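Local structure of polyphosphate kinase (Porphyromonas gingivalis, 2O8R) at residues A[504-508]-A[509-513]; A[521-524]-A[525-528]; A[550-553]-A[554-558]; A[617-620]-A[621-624]. The protein probably catalyses the reversible transfer of the terminal phosphate of ATP to a growing chain of inorganic polyphosphate. The protein carries 3 engineered substitutions. All blocks are in the same frame, centred on the assembly; numbering follows the deposited sequence.

Contact 1: A[504-508]-A[509-513]; sequences ARFSR and LLVAR. With SO4 (sulfate ion), chain E.
Phe506 and Val511 carry the apolar part of this local contact, in which the chain leaves a loop and enters the short strand 510-511. A single methyl does the touching: Val511 CG2 sits over the centre of one face of the Phe506 ring, 4.0 Å from its centroid and 12° off the ring normal, a CH-pi contact. The valine rotamer (chi1 -170°) sends CG1 opposite the backbone nitrogen and leaves CG2 to meet the ring. The two side chains cross at about a right angle. Nearer the backbone, Phe506 CB lies 4.2 Å from Leu509 CB. The same Phe506 CB also approaches the carbonyl oxygen Leu509 O at 3.6 Å. No hydrogen bond joins 504-508 to 509-513, where the contacts are apolar and van der Waals.

The polar interaction points elsewhere. Arg505 bends at chi3 (-71°) and offers the edge of its guanidinium to a sulfate, probably taken up from the crystallisation liquor. Two N-H groups converge on one oxygen, Arg505 NE to SO4 O3 at 2.7 Å and Arg505 NH2 to SO4 O3 at 2.9 Å, a fork that uses one edge of the flat group.

Asp489 of helix 484-497 accepts bonds from the backbone N-H groups of Ser507, Arg508 and Leu509, tying the turn to that helix. Further along, the backbones of Leu510 and Ala512 pair with Ala630 of strand 629-632 and with Glu628 just before it, and the Leu510 side chain rests on helix 516-532. Strand 510-511 is an outermost strand, within this chain, of the nine-stranded sheet.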
loop_
_atom_site.group_PDB
_atom_site.type_symbol
_atom_site.label_atom_id
_atom_site.label_comp_id
_atom_site.label_asym_id
_atom_site.label_seq_id
_atom_site.Cartn_x
_atom_site.Cartn_y
_atom_site.Cartn_z
ATOM N N ALA A 504 27.237 -24.566 21.051
ATOM C CA ALA A 504 25.963 -24.024 21.544
ATOM C C ALA A 504 26.084 -23.406 22.947
ATOM O O ALA A 504 25.476 -23.889 23.903
ATOM C CB ALA A 504 24.893 -25.099 21.514
ATOM N N ARG A 505 26.862 -22.329 23.055
ATOM C CA ARG A 505 27.296 -21.792 24.342
ATOM C C ARG A 505 27.365 -20.277 24.305
ATOM O O ARG A 505 28.060 -19.707 23.463
ATOM C CB ARG A 505 28.696 -22.316 24.693
ATOM C CG ARG A 505 28.782 -23.789 25.072
ATOM C CD ARG A 505 30.137 -24.118 25.677
ATOM N NE ARG A 505 31.214 -24.103 24.694
ATOM C CZ ARG A 505 31.718 -25.189 24.116
ATOM N NH1 ARG A 505 31.241 -26.391 24.420
ATOM N NH2 ARG A 505 32.705 -25.075 23.236
ATOM N N PHE A 506 26.684 -19.624 25.241
ATOM C CA PHE A 506 26.682 -18.166 25.285
ATOM C C PHE A 506 27.177 -17.635 26.638
ATOM O O PHE A 506 26.935 -18.254 27.672
ATOM C CB PHE A 506 25.285 -17.631 24.919
ATOM C CG PHE A 506 24.750 -18.191 23.627
ATOM C CD1 PHE A 506 25.012 -17.559 22.420
ATOM C CD2 PHE A 506 24.013 -19.372 23.613
ATOM C CE1 PHE A 506 24.539 -18.084 21.227
ATOM C CE2 PHE A 506 23.533 -19.904 22.418
ATOM C CZ PHE A 506 23.797 -19.262 21.230
ATOM N N SER A 507 27.876 -16.498 26.621
ATOM C CA SER A 507 28.460 -15.906 27.838
ATOM C C SER A 507 27.437 -15.233 28.740
ATOM O O SER A 507 27.451 -15.422 29.953
ATOM C CB SER A 507 29.547 -14.878 27.502
ATOM O OG SER A 507 30.503 -15.402 26.605
ATOM N N ARG A 508 26.581 -14.410 28.151
ATOM C CA ARG A 508 25.643 -13.610 28.930
ATOM C C ARG A 508 24.252 -13.716 28.345
ATOM O O ARG A 508 23.265 -13.570 29.057
ATOM C CB ARG A 508 26.055 -12.144 28.932
ATOM C CG ARG A 508 27.507 -11.880 29.293
ATOM C CD ARG A 508 27.716 -11.918 30.775
ATOM N NE ARG A 508 28.877 -11.134 31.173
ATOM C CZ ARG A 508 29.082 -10.691 32.410
ATOM N NH1 ARG A 508 28.198 -10.952 33.365
ATOM N NH2 ARG A 508 30.167 -9.981 32.687
ATOM N N LEU A 509 24.189 -13.976 27.043
ATOM C CA LEU A 509 22.927 -14.017 26.313
ATOM C C LEU A 509 22.087 -15.238 26.669
ATOM O O LEU A 509 22.623 -16.296 26.972
ATOM C CB LEU A 509 23.218 -14.019 24.817
ATOM C CG LEU A 509 22.082 -13.708 23.855
ATOM C CD1 LEU A 509 21.528 -12.336 24.194
ATOM C CD2 LEU A 509 22.559 -13.813 22.395
ATOM N N LEU A 510 20.771 -15.089 26.631
ATOM C CA LEU A 510 19.880 -16.227 26.818
ATOM C C LEU A 510 19.088 -16.516 25.564
ATOM O O LEU A 510 18.288 -15.685 25.137
ATOM C CB LEU A 510 18.892 -15.950 27.936
ATOM C CG LEU A 510 19.471 -15.623 29.295
ATOM C CD1 LEU A 510 18.326 -15.596 30.288
ATOM C CD2 LEU A 510 20.492 -16.673 29.667
ATOM N N VAL A 511 19.299 -17.693 24.987
ATOM C CA VAL A 511 18.566 -18.115 23.792
ATOM C C VAL A 511 17.644 -19.307 24.074
ATOM O O VAL A 511 18.008 -20.237 24.786
ATOM C CB VAL A 511 19.517 -18.439 22.633
ATOM C CG1 VAL A 511 18.741 -18.628 21.341
ATOM C CG2 VAL A 511 20.544 -17.315 22.462
ATOM N N ALA A 512 16.439 -19.253 23.528
ATOM C CA ALA A 512 15.447 -20.293 23.742
ATOM C C ALA A 512 15.876 -21.572 23.036
ATOM O O ALA A 512 16.502 -21.520 21.979
ATOM C CB ALA A 512 14.082 -19.827 23.241
ATOM N N ARG A 513 15.540 -22.717 23.628
ATOM C CA ARG A 513 15.961 -24.030 23.118
ATOM C C ARG A 513 17.471 -24.225 23.293
ATOM O O ARG A 513 18.068 -25.128 22.714
ATOM C CB ARG A 513 15.543 -24.233 21.649
ATOM C CG ARG A 513 14.078 -23.932 21.352
ATOM C CD ARG A 513 13.771 -24.025 19.864
ATOM N NE ARG A 513 13.481 -25.401 19.458
ATOM C CZ ARG A 513 14.346 -26.214 18.851
ATOM N NH1 ARG A 513 15.574 -25.799 18.558
ATOM N NH2 ARG A 513 13.979 -27.449 18.531
HETATM S S SO4 E . 33.013 -21.025 24.736
HETATM O O1 SO4 E . 33.955 -20.099 24.105
HETATM O O2 SO4 E . 31.659 -20.464 24.749
HETATM O O3 SO4 E . 33.014 -22.276 23.980
HETATM O O4 SO4 E . 33.436 -21.272 26.113
#

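Contact 2: A[521-524]-A[525-528]; sequences TNLI and EREI
Thr521 O and Asn522 O receive the N-H groups of Glu525 (2.9 Å to Glu525 N) and Arg526 (2.8 Å to Arg526 N), and Ile524 O accepts Ile528 N at 3.2 Å, the i to i+4 pattern of an alpha-helix. Glu527 N adds a weak bond to the same Ile524 O.

Two pairs of side chains run alongside each other on the outside of these turns. Thr521 and Glu525 point the same way, and the methyl Thr521 CG2 lies 4.1 Å from Glu525 CG. Because Glu525 then bends at chi2 (-55°), its carboxylate swings off to form a salt bridge with Arg557 of helix 549-560. Three residues apart, Leu523 and Arg526 also lie side by side, Leu523 CD2 coming obliquely to within 3.7 Å of Arg526 NH2. That nitrogen is engaged by Glu610 in a salt bridge, so the leucine methyl flanks a guanidinium already gripped by a carboxylate. Glu527, a buried acid, reaches the backbone N-H groups of Tyr538 and Asn605.

Such a helix is amphipathic: Leu523 and Ile524 lean on the sheet strand 600-603, Ile524 and Ile528 on helix 549-560, as expected of a helix packed against the sheet of a phospholipase D-like domain.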
loop_
_atom_site.group_PDB
_atom_site.type_symbol
_atom_site.label_atom_id
_atom_site.label_comp_id
_atom_site.label_asym_id
_atom_site.label_seq_id
_atom_site.Cartn_x
_atom_site.Cartn_y
_atom_site.Cartn_z
ATOM N N THR A 521 14.691 -20.882 35.387
ATOM C CA THR A 521 14.580 -21.751 36.569
ATOM C C THR A 521 15.624 -21.423 37.659
ATOM O O THR A 521 15.286 -21.264 38.833
ATOM C CB THR A 521 14.680 -23.237 36.189
ATOM O OG1 THR A 521 13.526 -23.612 35.430
ATOM C CG2 THR A 521 14.733 -24.110 37.434
ATOM N N ASN A 522 16.886 -21.309 37.264
ATOM C CA ASN A 522 17.942 -20.962 38.204
ATOM C C ASN A 522 17.691 -19.643 38.917
ATOM O O ASN A 522 17.755 -19.585 40.144
ATOM C CB ASN A 522 19.288 -20.921 37.491
ATOM C CG ASN A 522 19.614 -22.222 36.808
ATOM O OD1 ASN A 522 19.118 -23.285 37.195
ATOM N ND2 ASN A 522 20.437 -22.148 35.767
ATOM N N LEU A 523 17.403 -18.602 38.136
ATOM C CA LEU A 523 17.086 -17.271 38.655
ATOM C C LEU A 523 15.931 -17.272 39.675
ATOM O O LEU A 523 16.038 -16.637 40.730
ATOM C CB LEU A 523 16.761 -16.316 37.502
ATOM C CG LEU A 523 17.883 -15.872 36.560
ATOM C CD1 LEU A 523 17.332 -15.476 35.190
ATOM C CD2 LEU A 523 18.688 -14.723 37.153
ATOM N N ILE A 524 14.839 -17.977 39.365
ATOM C CA ILE A 524 13.703 -18.051 40.282
ATOM C C ILE A 524 14.071 -18.830 41.534
ATOM O O ILE A 524 13.741 -18.419 42.653
ATOM C CB ILE A 524 12.467 -18.714 39.644
ATOM C CG1 ILE A 524 11.935 -17.852 38.495
ATOM C CG2 ILE A 524 11.385 -18.911 40.698
ATOM C CD1 ILE A 524 10.869 -18.523 37.645
ATOM N N GLU A 525 14.757 -19.954 41.328
ATOM C CA GLU A 525 15.206 -20.800 42.416
ATOM C C GLU A 525 16.095 -20.033 43.388
ATOM O O GLU A 525 15.933 -20.143 44.605
ATOM C CB GLU A 525 15.962 -22.015 41.890
ATOM C CG GLU A 525 15.093 -23.164 41.435
ATOM C CD GLU A 525 14.118 -23.647 42.490
ATOM O OE1 GLU A 525 14.347 -23.442 43.704
ATOM O OE2 GLU A 525 13.112 -24.259 42.092
ATOM N N ARG A 526 17.021 -19.245 42.847
ATOM C CA ARG A 526 17.934 -18.461 43.669
ATOM C C ARG A 526 17.206 -17.555 44.656
ATOM O O ARG A 526 17.676 -17.357 45.782
ATOM C CB ARG A 526 18.879 -17.646 42.800
ATOM C CG ARG A 526 19.807 -16.755 43.599
ATOM C CD ARG A 526 20.952 -16.281 42.770
ATOM N NE ARG A 526 20.500 -15.377 41.726
ATOM C CZ ARG A 526 21.309 -14.645 40.975
ATOM N NH1 ARG A 526 22.621 -14.701 41.166
ATOM N NH2 ARG A 526 20.804 -13.853 40.042
ATOM N N GLU A 527 16.056 -17.025 44.238
ATOM C CA GLU A 527 15.229 -16.196 45.115
ATOM C C GLU A 527 14.609 -17.054 46.195
ATOM O O GLU A 527 14.508 -16.615 47.340
ATOM C CB GLU A 527 14.123 -15.454 44.351
ATOM C CG GLU A 527 14.598 -14.559 43.232
ATOM C CD GLU A 527 15.315 -13.316 43.721
ATOM O OE1 GLU A 527 14.823 -12.689 44.691
ATOM O OE2 GLU A 527 16.367 -12.968 43.119
ATOM N N ILE A 528 14.198 -18.274 45.836
ATOM C CA ILE A 528 13.621 -19.187 46.831
ATOM C C ILE A 528 14.631 -19.487 47.931
ATOM O O ILE A 528 14.316 -19.363 49.114
ATOM C CB ILE A 528 13.130 -20.517 46.222
ATOM C CG1 ILE A 528 11.994 -20.280 45.228
ATOM C CG2 ILE A 528 12.686 -21.478 47.332
ATOM C CD1 ILE A 528 11.552 -21.535 44.536
#

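Contact 3: A[550-553]-A[554-558]; sequences NVIT and QLYRA
Helix 549-560 is the crossover helix of a beta-alpha-beta unit, with strand 538-543 before it and strand 564-569 after it, and Ile552 and Tyr556 meet on one of its flanks, four residues apart. The two side chains lie side by side and point the same way. The branch methyl Ile552 CG2 does the touching, at 3.4 Å from Tyr556 CE2, a carbon on one side of the phenol ring. In the isoleucine this methyl stands anti to the backbone N, while CG1 takes the position beside that nitrogen (chi1 -66°), which leaves CG2 directed along the helix to its neighbour one turn on. The phenol oxygen finds its partner outside the two segments, the backbone N-H of Val576.

Beneath the side chains, four regular i to i+4 bonds hold the turns: Gln554 N to Asn550 O, Leu555 N to Val551 O, Tyr556 N to Ile552 O and Arg557 N to Thr553 O. Gln554 runs extended beyond CG, and its CG passes 3.1 Å from Asn550 O before the amide reaches across to a weak bond with Thr521. Thr553 OG1 turns back on its own helix and bonds to Lys549 O.

Leu555 and Ala558 face inward onto strand 538-543, Gln554 and Ala558 touch Ile524 of helix 516-532, and Tyr556 lies with its ring parallel to that of Tyr8. The helix thus lies against the sheet, helix 516-532 and the N-terminal end of the chain.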
loop_
_atom_site.group_PDB
_atom_site.type_symbol
_atom_site.label_atom_id
_atom_site.label_comp_id
_atom_site.label_asym_id
_atom_site.label_seq_id
_atom_site.Cartn_x
_atom_site.Cartn_y
_atom_site.Cartn_z
ATOM N N ASN A 550 4.309 -24.606 33.379
ATOM C CA ASN A 550 5.488 -24.911 34.173
ATOM C C ASN A 550 6.034 -23.715 34.912
ATOM O O ASN A 550 6.187 -23.763 36.129
ATOM C CB ASN A 550 6.563 -25.596 33.348
ATOM C CG ASN A 550 6.274 -27.068 33.144
ATOM O OD1 ASN A 550 5.113 -27.491 33.099
ATOM N ND2 ASN A 550 7.331 -27.866 33.028
ATOM N N VAL A 551 6.288 -22.632 34.190
ATOM C CA VAL A 551 6.826 -21.434 34.821
ATOM C C VAL A 551 5.828 -20.881 35.835
ATOM O O VAL A 551 6.223 -20.391 36.888
ATOM C CB VAL A 551 7.199 -20.339 33.803
ATOM C CG1 VAL A 551 8.126 -19.360 34.444
ATOM C CG2 VAL A 551 7.894 -20.934 32.635
ATOM N N ILE A 552 4.540 -20.975 35.524
ATOM C CA ILE A 552 3.526 -20.508 36.448
ATOM C C ILE A 552 3.612 -21.314 37.745
ATOM O O ILE A 552 3.560 -20.751 38.842
ATOM C CB ILE A 552 2.118 -20.538 35.827
ATOM C CG1 ILE A 552 2.043 -19.530 34.672
ATOM C CG2 ILE A 552 1.078 -20.171 36.859
ATOM C CD1 ILE A 552 0.681 -19.410 34.018
ATOM N N THR A 553 3.820 -22.620 37.618
ATOM C CA THR A 553 3.917 -23.486 38.792
ATOM C C THR A 553 5.125 -23.119 39.661
ATOM O O THR A 553 5.030 -23.085 40.886
ATOM C CB THR A 553 3.949 -24.986 38.404
ATOM O OG1 THR A 553 2.868 -25.283 37.507
ATOM C CG2 THR A 553 3.796 -25.842 39.623
ATOM N N GLN A 554 6.246 -22.821 39.016
ATOM C CA GLN A 554 7.434 -22.328 39.711
ATOM C C GLN A 554 7.134 -21.031 40.468
ATOM O O GLN A 554 7.596 -20.834 41.594
ATOM C CB GLN A 554 8.579 -22.118 38.715
ATOM C CG GLN A 554 8.759 -23.303 37.779
ATOM C CD GLN A 554 9.971 -23.198 36.874
ATOM O OE1 GLN A 554 10.843 -22.354 37.072
ATOM N NE2 GLN A 554 10.036 -24.073 35.877
ATOM N N LEU A 555 6.344 -20.158 39.848
ATOM C CA LEU A 555 6.003 -18.888 40.456
ATOM C C LEU A 555 5.169 -19.117 41.701
ATOM O O LEU A 555 5.432 -18.513 42.745
ATOM C CB LEU A 555 5.266 -17.993 39.464
ATOM C CG LEU A 555 6.069 -17.548 38.245
ATOM C CD1 LEU A 555 5.152 -16.869 37.235
ATOM C CD2 LEU A 555 7.234 -16.640 38.638
ATOM N N TYR A 556 4.181 -20.003 41.580
ATOM C CA TYR A 556 3.346 -20.419 42.704
ATOM C C TYR A 556 4.195 -20.978 43.844
ATOM O O TYR A 556 3.972 -20.651 45.018
ATOM C CB TYR A 556 2.370 -21.499 42.270
ATOM C CG TYR A 556 1.156 -21.021 41.507
ATOM C CD1 TYR A 556 0.453 -19.887 41.905
ATOM C CD2 TYR A 556 0.682 -21.735 40.402
ATOM C CE1 TYR A 556 -0.679 -19.465 41.211
ATOM C CE2 TYR A 556 -0.451 -21.330 39.720
ATOM C CZ TYR A 556 -1.118 -20.197 40.123
ATOM O OH TYR A 556 -2.224 -19.801 39.432
ATOM N N ARG A 557 5.165 -21.822 43.495
ATOM C CA ARG A 557 6.087 -22.351 44.487
ATOM C C ARG A 557 6.963 -21.262 45.105
ATOM O O ARG A 557 7.276 -21.325 46.294
ATOM C CB ARG A 557 6.959 -23.456 43.907
ATOM C CG ARG A 557 6.238 -24.764 43.600
ATOM C CD ARG A 557 7.161 -25.732 42.863
ATOM N NE ARG A 557 8.555 -25.505 43.250
ATOM C CZ ARG A 557 9.548 -25.202 42.412
ATOM N NH1 ARG A 557 9.337 -25.114 41.099
ATOM N NH2 ARG A 557 10.765 -25.001 42.898
ATOM N N ALA A 558 7.350 -20.268 44.311
ATOM C CA ALA A 558 8.130 -19.152 44.838
ATOM C C ALA A 558 7.287 -18.367 45.831
ATOM O O ALA A 558 7.758 -18.020 46.907
ATOM C CB ALA A 558 8.623 -18.260 43.720
#

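Contact 4: A[617-620]-A[621-624]; sequences DWMK and RNLY
Asn622 reaches back over the turn to Asp617. Its CB stands 3.1 Å from the backbone oxygen Asp617 O. With CG set beside the backbone N (chi1 -72°), the amide is brought alongside Met619, here selenomethionine, which points the same way: Asn622 CG lies 3.5 Å from Met619 CG, and Asn622 OD1 lies 3.6 Å from that same methylene carbon. The tip, Asn622 ND2, donates to Asp617 O at 2.9 Å with an N-H...O angle of 148°, and also lies against Met619 CG and Asp617 CB. The acceptor is close to the plane of the asparagine amide, whereas the donor stands well above the carbonyl plane of Asp617, with a C=O...N angle of 103°.

One residue on, Leu623 spreads its two methyls over the preceding loop. Leu623 CD2 comes obliquely to Trp618 CD1 at 3.7 Å, and Leu623 CD1 lies 3.3 Å from Met619 O. Lys620 O approaches the edge of the Tyr624 ring, near its plane, with Tyr624 CD2 at 3.2 Å. Trp618 is buried further by Val551 of helix 549-560 and Ile520 of helix 516-532.

Asn622 bonds to the backbone oxygen of Asp617 and not to its carboxylate, which is left to make a salt bridge with Arg599 and to accept the N-H of Asn544. Since the side chain of Asn622 is about 6 Å from that of His439, the predicted phosphohistidine, and the side chain of Asp617 about as far from that of His597, a predicted ATP-binding residue, this bond is consistent with shaping the turn that borders the active site.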
loop_
_atom_site.group_PDB
_atom_site.type_symbol
_atom_site.label_atom_id
_atom_site.label_comp_id
_atom_site.label_asym_id
_atom_site.label_seq_id
_atom_site.Cartn_x
_atom_site.Cartn_y
_atom_site.Cartn_z
ATOM N N ASP A 617 7.530 -13.541 25.631
ATOM C CA ASP A 617 6.601 -13.706 26.748
ATOM C C ASP A 617 6.749 -15.146 27.197
ATOM O O ASP A 617 7.379 -15.938 26.515
ATOM C CB ASP A 617 5.166 -13.508 26.297
ATOM C CG ASP A 617 4.966 -12.234 25.540
ATOM O OD1 ASP A 617 5.347 -11.174 26.064
ATOM O OD2 ASP A 617 4.421 -12.293 24.422
ATOM N N TRP A 618 6.159 -15.504 28.327
ATOM C CA TRP A 618 6.238 -16.884 28.781
ATOM C C TRP A 618 4.962 -17.636 28.423
ATOM O O TRP A 618 4.110 -17.917 29.278
ATOM C CB TRP A 618 6.511 -16.953 30.277
ATOM C CG TRP A 618 7.817 -16.374 30.692
ATOM C CD1 TRP A 618 8.884 -16.081 29.892
ATOM C CD2 TRP A 618 8.219 -16.052 32.032
ATOM N NE1 TRP A 618 9.913 -15.572 30.648
ATOM C CE2 TRP A 618 9.530 -15.547 31.964
ATOM C CE3 TRP A 618 7.592 -16.133 33.277
ATOM C CZ2 TRP A 618 10.228 -15.135 33.095
ATOM C CZ3 TRP A 618 8.288 -15.721 34.401
ATOM C CH2 TRP A 618 9.589 -15.226 34.301
HETATM N N MSE A 619 4.825 -17.936 27.141
HETATM C CA MSE A 619 3.755 -18.798 26.674
HETATM C C MSE A 619 4.313 -20.211 26.603
HETATM O O MSE A 619 5.483 -20.426 26.914
HETATM C CB MSE A 619 3.313 -18.365 25.288
HETATM C CG MSE A 619 3.158 -16.876 25.109
HETATM SE SE MSE A 619 1.673 -16.075 26.084
HETATM C CE MSE A 619 1.333 -14.555 24.888
ATOM N N LYS A 620 3.489 -21.173 26.193
ATOM C CA LYS A 620 3.982 -22.519 25.887
ATOM C C LYS A 620 4.855 -22.463 24.633
ATOM O O LYS A 620 6.024 -22.836 24.678
ATOM C CB LYS A 620 2.813 -23.472 25.665
ATOM C CG LYS A 620 3.200 -24.914 25.372
ATOM C CD LYS A 620 2.905 -25.820 26.561
ATOM C CE LYS A 620 1.965 -26.966 26.169
ATOM N NZ LYS A 620 2.358 -27.628 24.888
ATOM N N ARG A 621 4.289 -21.961 23.532
ATOM C CA ARG A 621 5.007 -21.830 22.250
ATOM C C ARG A 621 6.278 -20.957 22.280
ATOM O O ARG A 621 7.199 -21.184 21.499
ATOM C CB ARG A 621 4.061 -21.380 21.117
ATOM C CG ARG A 621 3.473 -22.555 20.295
ATOM C CD ARG A 621 2.747 -22.109 19.017
ATOM N NE ARG A 621 3.632 -21.894 17.862
ATOM C CZ ARG A 621 3.718 -22.706 16.805
ATOM N NH1 ARG A 621 2.982 -23.808 16.739
ATOM N NH2 ARG A 621 4.543 -22.421 15.806
ATOM N N ASN A 622 6.337 -19.984 23.186
ATOM C CA ASN A 622 7.491 -19.088 23.277
ATOM C C ASN A 622 8.770 -19.735 23.816
ATOM O O ASN A 622 9.837 -19.567 23.232
ATOM C CB ASN A 622 7.142 -17.864 24.115
ATOM C CG ASN A 622 6.200 -16.921 23.406
ATOM O OD1 ASN A 622 5.548 -17.288 22.431
ATOM N ND2 ASN A 622 6.115 -15.695 23.898
ATOM N N LEU A 623 8.661 -20.475 24.917
ATOM C CA LEU A 623 9.835 -21.059 25.572
ATOM C C LEU A 623 10.322 -22.363 24.935
ATOM O O LEU A 623 11.369 -22.880 25.326
ATOM C CB LEU A 623 9.562 -21.297 27.063
ATOM C CG LEU A 623 9.024 -20.155 27.937
ATOM C CD1 LEU A 623 8.081 -20.679 29.003
ATOM C CD2 LEU A 623 10.139 -19.353 28.570
ATOM N N TYR A 624 9.571 -22.894 23.968
ATOM C CA TYR A 624 9.894 -24.200 23.379
ATOM C C TYR A 624 9.944 -24.264 21.849
ATOM O O TYR A 624 10.832 -24.899 21.285
ATOM C CB TYR A 624 8.950 -25.271 23.927
ATOM C CG TYR A 624 8.972 -25.391 25.440
ATOM C CD1 TYR A 624 10.087 -25.898 26.104
ATOM C CD2 TYR A 624 7.877 -24.996 26.203
ATOM C CE1 TYR A 624 10.110 -26.007 27.492
ATOM C CE2 TYR A 624 7.886 -25.101 27.590
ATOM C CZ TYR A 624 9.005 -25.611 28.228
ATOM O OH TYR A 624 9.020 -25.719 29.599
#

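The four contacts follow one another along the chain, and contacts 2 to 4, with segment 509-513 of contact 1, belong to the second C-terminal, phospholipase D-like domain. Contacts 2 and 3, with centres 10 Å apart, join neighbouring helices through the salt bridge from Arg557 NH2 to Glu525 OE2 (2.6 Å). Contact 3 meets contact 4 where Val551 CG1 lies 3.5 Å from Trp618 CE3 and Val551 CG2 3.6 Å from Leu623 CD1. Contact 4 in turn reaches contact 1 by a weak bond from Arg513 NE to Tyr624 O. Contact 4 borders the predicted catalytic centre, and Val511 of contact 1 is about 10 Å from His439 between side chains; contacts 2 and 3 lie away from it.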